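Local structure of penicillin-binding protein 2 (Pbp2) (Helicobacter pylori, 5LP5) at residues 298-301 with 302-305; 396-400 with 401-405. The protein probably cross-links peptidoglycan as a penicillin-binding transpeptidase of cell-shape-determining wall synthesis, and is captured here in complex with MreC. All blocks are in the same frame, centred on the assembly; numbering follows the deposited sequence.

Contact 1: 298-301 with 302-305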
loop_
_atom_site.group_PDB
_atom_site.type_symbol
_atom_site.label_atom_id
_atom_site.label_comp_id
_atom_site.label_asym_id
_atom_site.label_seq_id
_atom_site.Cartn_x
_atom_site.Cartn_y
_atom_site.Cartn_z
ATOM N N LEU A 298 11.500 1.440 22.628
ATOM C CA LEU A 298 10.982 0.188 22.113
ATOM C C LEU A 298 10.114 -0.523 23.128
ATOM O O LEU A 298 9.498 -1.529 22.807
ATOM C CB LEU A 298 12.113 -0.727 21.705
ATOM C CG LEU A 298 12.934 -0.219 20.533
ATOM C CD1 LEU A 298 14.091 -1.185 20.337
ATOM C CD2 LEU A 298 12.120 -0.065 19.247
ATOM N N LEU A 299 10.062 0.000 24.350
ATOM C CA LEU A 299 9.302 -0.632 25.408
ATOM C C LEU A 299 7.824 -0.285 25.301
ATOM O O LEU A 299 7.442 0.896 25.269
ATOM C CB LEU A 299 9.839 -0.226 26.776
ATOM C CG LEU A 299 9.195 -0.931 27.982
ATOM C CD1 LEU A 299 9.531 -2.408 28.016
ATOM C CD2 LEU A 299 9.585 -0.281 29.303
ATOM N N ASN A 300 7.016 -1.341 25.222
ATOM C CA ASN A 300 5.589 -1.257 25.384
ATOM C C ASN A 300 5.304 -1.243 26.885
ATOM O O ASN A 300 5.468 -2.235 27.578
ATOM C CB ASN A 300 4.909 -2.450 24.703
ATOM C CG ASN A 300 3.391 -2.392 24.779
ATOM O OD1 ASN A 300 2.820 -2.027 25.804
ATOM N ND2 ASN A 300 2.738 -2.753 23.684
ATOM N N ARG A 301 4.869 -0.098 27.381
ATOM C CA ARG A 301 4.684 0.084 28.800
ATOM C C ARG A 301 3.286 -0.263 29.330
ATOM O O ARG A 301 3.123 -0.370 30.540
ATOM C CB ARG A 301 5.012 1.525 29.142
ATOM C CG ARG A 301 6.492 1.837 29.017
ATOM C CD ARG A 301 6.772 3.276 29.416
ATOM N NE ARG A 301 8.200 3.542 29.556
ATOM C CZ ARG A 301 9.042 3.681 28.536
ATOM N NH1 ARG A 301 8.629 3.567 27.256
ATOM N NH2 ARG A 301 10.319 3.927 28.790
ATOM N N PHE A 302 2.279 -0.428 28.464
ATOM C CA PHE A 302 0.954 -0.828 28.952
ATOM C C PHE A 302 0.758 -2.360 29.038
ATOM O O PHE A 302 -0.097 -2.835 29.793
ATOM C CB PHE A 302 -0.202 -0.139 28.172
ATOM C CG PHE A 302 -0.226 -0.416 26.685
ATOM C CD1 PHE A 302 -0.735 -1.610 26.182
ATOM C CD2 PHE A 302 0.235 0.539 25.778
ATOM C CE1 PHE A 302 -0.744 -1.868 24.812
ATOM C CE2 PHE A 302 0.214 0.281 24.410
ATOM C CZ PHE A 302 -0.280 -0.923 23.930
ATOM N N ALA A 303 1.567 -3.110 28.280
ATOM C CA ALA A 303 1.473 -4.583 28.203
ATOM C C ALA A 303 2.768 -5.351 28.497
ATOM O O ALA A 303 2.715 -6.537 28.839
ATOM C CB ALA A 303 0.966 -4.990 26.829
ATOM N N ASN A 304 3.923 -4.704 28.342
ATOM C CA ASN A 304 5.216 -5.392 28.490
ATOM C C ASN A 304 6.170 -4.654 29.425
ATOM O O ASN A 304 7.363 -4.510 29.138
ATOM C CB ASN A 304 5.856 -5.597 27.114
ATOM C CG ASN A 304 5.047 -6.535 26.252
ATOM O OD1 ASN A 304 4.377 -6.129 25.302
ATOM N ND2 ASN A 304 5.069 -7.805 26.609
ATOM N N ALA A 305 5.621 -4.194 30.545
ATOM C CA ALA A 305 6.373 -3.467 31.570
ATOM C C ALA A 305 5.650 -3.643 32.878
ATOM O O ALA A 305 4.402 -3.598 32.922
ATOM C CB ALA A 305 6.477 -1.991 31.253
#

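Contact 2: 396-400 with 401-405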
loop_
_atom_site.group_PDB
_atom_site.type_symbol
_atom_site.label_atom_id
_atom_site.label_comp_id
_atom_site.label_asym_id
_atom_site.label_seq_id
_atom_site.Cartn_x
_atom_site.Cartn_y
_atom_site.Cartn_z
ATOM N N THR A 396 -4.673 -9.957 31.095
ATOM C CA THR A 396 -5.990 -9.443 30.762
ATOM C C THR A 396 -6.551 -10.104 29.492
ATOM O O THR A 396 -7.778 -10.181 29.333
ATOM C CB THR A 396 -5.997 -7.907 30.580
ATOM O OG1 THR A 396 -5.132 -7.537 29.496
ATOM C CG2 THR A 396 -5.556 -7.179 31.877
ATOM N N GLY A 397 -5.676 -10.592 28.609
ATOM C CA GLY A 397 -6.093 -11.229 27.347
ATOM C C GLY A 397 -6.126 -10.295 26.136
ATOM O O GLY A 397 -6.922 -10.469 25.220
ATOM N N VAL A 398 -5.244 -9.307 26.133
ATOM C CA VAL A 398 -5.266 -8.277 25.124
ATOM C C VAL A 398 -4.795 -8.898 23.823
ATOM O O VAL A 398 -4.019 -9.848 23.843
ATOM C CB VAL A 398 -4.413 -7.064 25.564
ATOM C CG1 VAL A 398 -2.935 -7.381 25.497
ATOM C CG2 VAL A 398 -4.732 -5.832 24.732
ATOM N N ASP A 399 -5.307 -8.400 22.699
ATOM C CA ASP A 399 -4.942 -8.929 21.388
ATOM C C ASP A 399 -3.640 -8.302 20.827
ATOM O O ASP A 399 -3.616 -7.668 19.758
ATOM C CB ASP A 399 -6.127 -8.841 20.400
ATOM C CG ASP A 399 -6.632 -7.423 20.174
ATOM O OD1 ASP A 399 -6.408 -6.533 21.012
ATOM O OD2 ASP A 399 -7.263 -7.198 19.134
ATOM N N LEU A 400 -2.565 -8.491 21.591
ATOM C CA LEU A 400 -1.203 -8.206 21.158
ATOM C C LEU A 400 -0.374 -9.427 21.492
ATOM O O LEU A 400 -0.829 -10.304 22.224
ATOM C CB LEU A 400 -0.633 -6.992 21.892
ATOM C CG LEU A 400 -1.205 -5.621 21.565
ATOM C CD1 LEU A 400 -0.488 -4.555 22.394
ATOM C CD2 LEU A 400 -1.043 -5.366 20.079
ATOM N N PRO A 401 0.855 -9.500 20.955
ATOM C CA PRO A 401 1.744 -10.579 21.385
ATOM C C PRO A 401 2.383 -10.336 22.768
ATOM O O PRO A 401 2.637 -9.188 23.166
ATOM C CB PRO A 401 2.817 -10.604 20.290
ATOM C CG PRO A 401 2.391 -9.626 19.236
ATOM C CD PRO A 401 1.464 -8.672 19.903
ATOM N N ASN A 402 2.622 -11.436 23.471
ATOM C CA ASN A 402 3.393 -11.454 24.715
ATOM C C ASN A 402 2.902 -10.490 25.772
ATOM O O ASN A 402 3.672 -9.667 26.214
ATOM C CB ASN A 402 4.870 -11.131 24.443
ATOM C CG ASN A 402 5.633 -12.298 23.857
ATOM O OD1 ASN A 402 5.571 -12.574 22.650
ATOM N ND2 ASN A 402 6.400 -12.974 24.712
ATOM N N GLU A 403 1.650 -10.586 26.204
ATOM C CA GLU A 403 1.226 -9.816 27.374
ATOM C C GLU A 403 1.849 -10.390 28.652
ATOM O O GLU A 403 1.860 -11.597 28.859
ATOM C CB GLU A 403 -0.284 -9.813 27.511
ATOM C CG GLU A 403 -0.767 -8.802 28.529
ATOM C CD GLU A 403 -2.224 -8.967 28.860
ATOM O OE1 GLU A 403 -2.929 -9.668 28.105
ATOM O OE2 GLU A 403 -2.655 -8.392 29.878
ATOM N N PHE A 404 2.371 -9.516 29.501
ATOM C CA PHE A 404 2.977 -9.933 30.765
ATOM C C PHE A 404 1.932 -10.228 31.827
ATOM O O PHE A 404 1.008 -9.449 32.023
ATOM C CB PHE A 404 3.897 -8.836 31.293
ATOM C CG PHE A 404 5.243 -8.794 30.640
ATOM C CD1 PHE A 404 5.522 -9.560 29.501
ATOM C CD2 PHE A 404 6.223 -7.947 31.133
ATOM C CE1 PHE A 404 6.758 -9.506 28.902
ATOM C CE2 PHE A 404 7.457 -7.883 30.522
ATOM C CZ PHE A 404 7.726 -8.673 29.417
ATOM N N VAL A 405 2.087 -11.354 32.509
ATOM C CA VAL A 405 1.398 -11.586 33.784
ATOM C C VAL A 405 2.211 -10.926 34.857
ATOM O O VAL A 405 3.437 -10.750 34.729
ATOM C CB VAL A 405 1.238 -13.088 34.161
ATOM C CG1 VAL A 405 0.361 -13.804 33.137
ATOM C CG2 VAL A 405 2.585 -13.798 34.331
#

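Contact 1: 298-301 with 302-305
Asn300 heads an Asx motif, a tight turn within the penicillin-binding transpeptidase domain in which its side chain meets Phe302, Ala303 and Asn304. Its CB lies beside the amide of Asn304, 3.8 Å from Asn304 OD1, the two amide planes being almost perpendicular. With CG anti to the backbone N (chi1 -177°), the amide swings forward along the chain, where its oxygen meets the next peptide nitrogens. OD1 takes a hydrogen bond from Ala303 N at 3.0 Å, the donor standing above the carbonyl plane, and a weak one from Phe302 N, two residues on, the link that defines an Asx turn. A weak main-chain bond from Asn304 N to Asn300 O closes a second loop round the turn. Asparagine suits the place because its short side chain ends in a carbonyl that stands in for a backbone one.

The amide stands steeply over one face of the Phe302 ring, its plane at 68° to the aromatic plane. OD1 sits 3.4 Å above the ring centre, and ND2 comes within 3.5 Å of Phe302 CZ. The Phe302 side chain also touches Leu442 of helix 441-453 and Ala267 of strand 264-270, so a large apolar residue fits there. Asn304 turns its ND2 to the carbonyl of Asn402. Arg301 sends its guanidinium to outside partners, with NE in a salt bridge to Glu563 and NH2 bonded to the carbonyl of Tyr295. Leu299 sets CD2 over the guanidinium face of Arg301 and 4.0 Å from Ala305 CB.

Contact 2: 396-400 with 401-405
An anion-binding nest made by Thr396, Gly397 and Val398 holds the carboxylate of Glu403 at the mouth of a compact loop. The Glu403 chain runs extended from a CG anti to the backbone N (chi1 -168°), carrying the acid across the loop to three successive backbone N-H groups. OE2 accepts from Thr396 N at 2.8 Å and from Thr396 OG1 at 2.6 Å, which approach it from opposite faces of the carboxylate plane. OE1 takes Gly397 N on its syn lone pair at 2.9 Å. Val398 N reaches the same oxygen from above the plane at 3.1 Å, in a nearly straight bond of 165°. Four donors on a buried acid would favour its ionised form and fix its rotation. Threonine adds a hydroxyl to the backbone donors, whereas Gly397 has a positive phi at which a CB would press against the preceding carbonyl oxygen. Val398 packs CG1 against Glu403 CG at 4.0 Å, and Leu442 of helix 441-453 lies against both residues. Consecutive right- and left-handed helical backbone angles at Thr396 and Gly397, with all three N-H groups converging on one anion, are the signature of an RL nest.

Following the chain, contact 1 closes its small turn between helix 284-291 and helix 314-324, the latter beginning at what looks like the SxxK motif of the family. Contact 2 comes later, closing a wider loop between helices 380-389 and 411-418. The two are in series and neither nest nor cross, yet their centres are only 11 Å apart. They meet through a probable backbone hydrogen bond from Phe404 N to Ala303 O and by packing of Phe302 CE1 on Leu400 CD1. Both also rest on Leu442 of helix 441-453. Contact 1 touches helix 160-163 and contact 2 helix 190-194, so both loops join the transpeptidase domain to that earlier part of the chain.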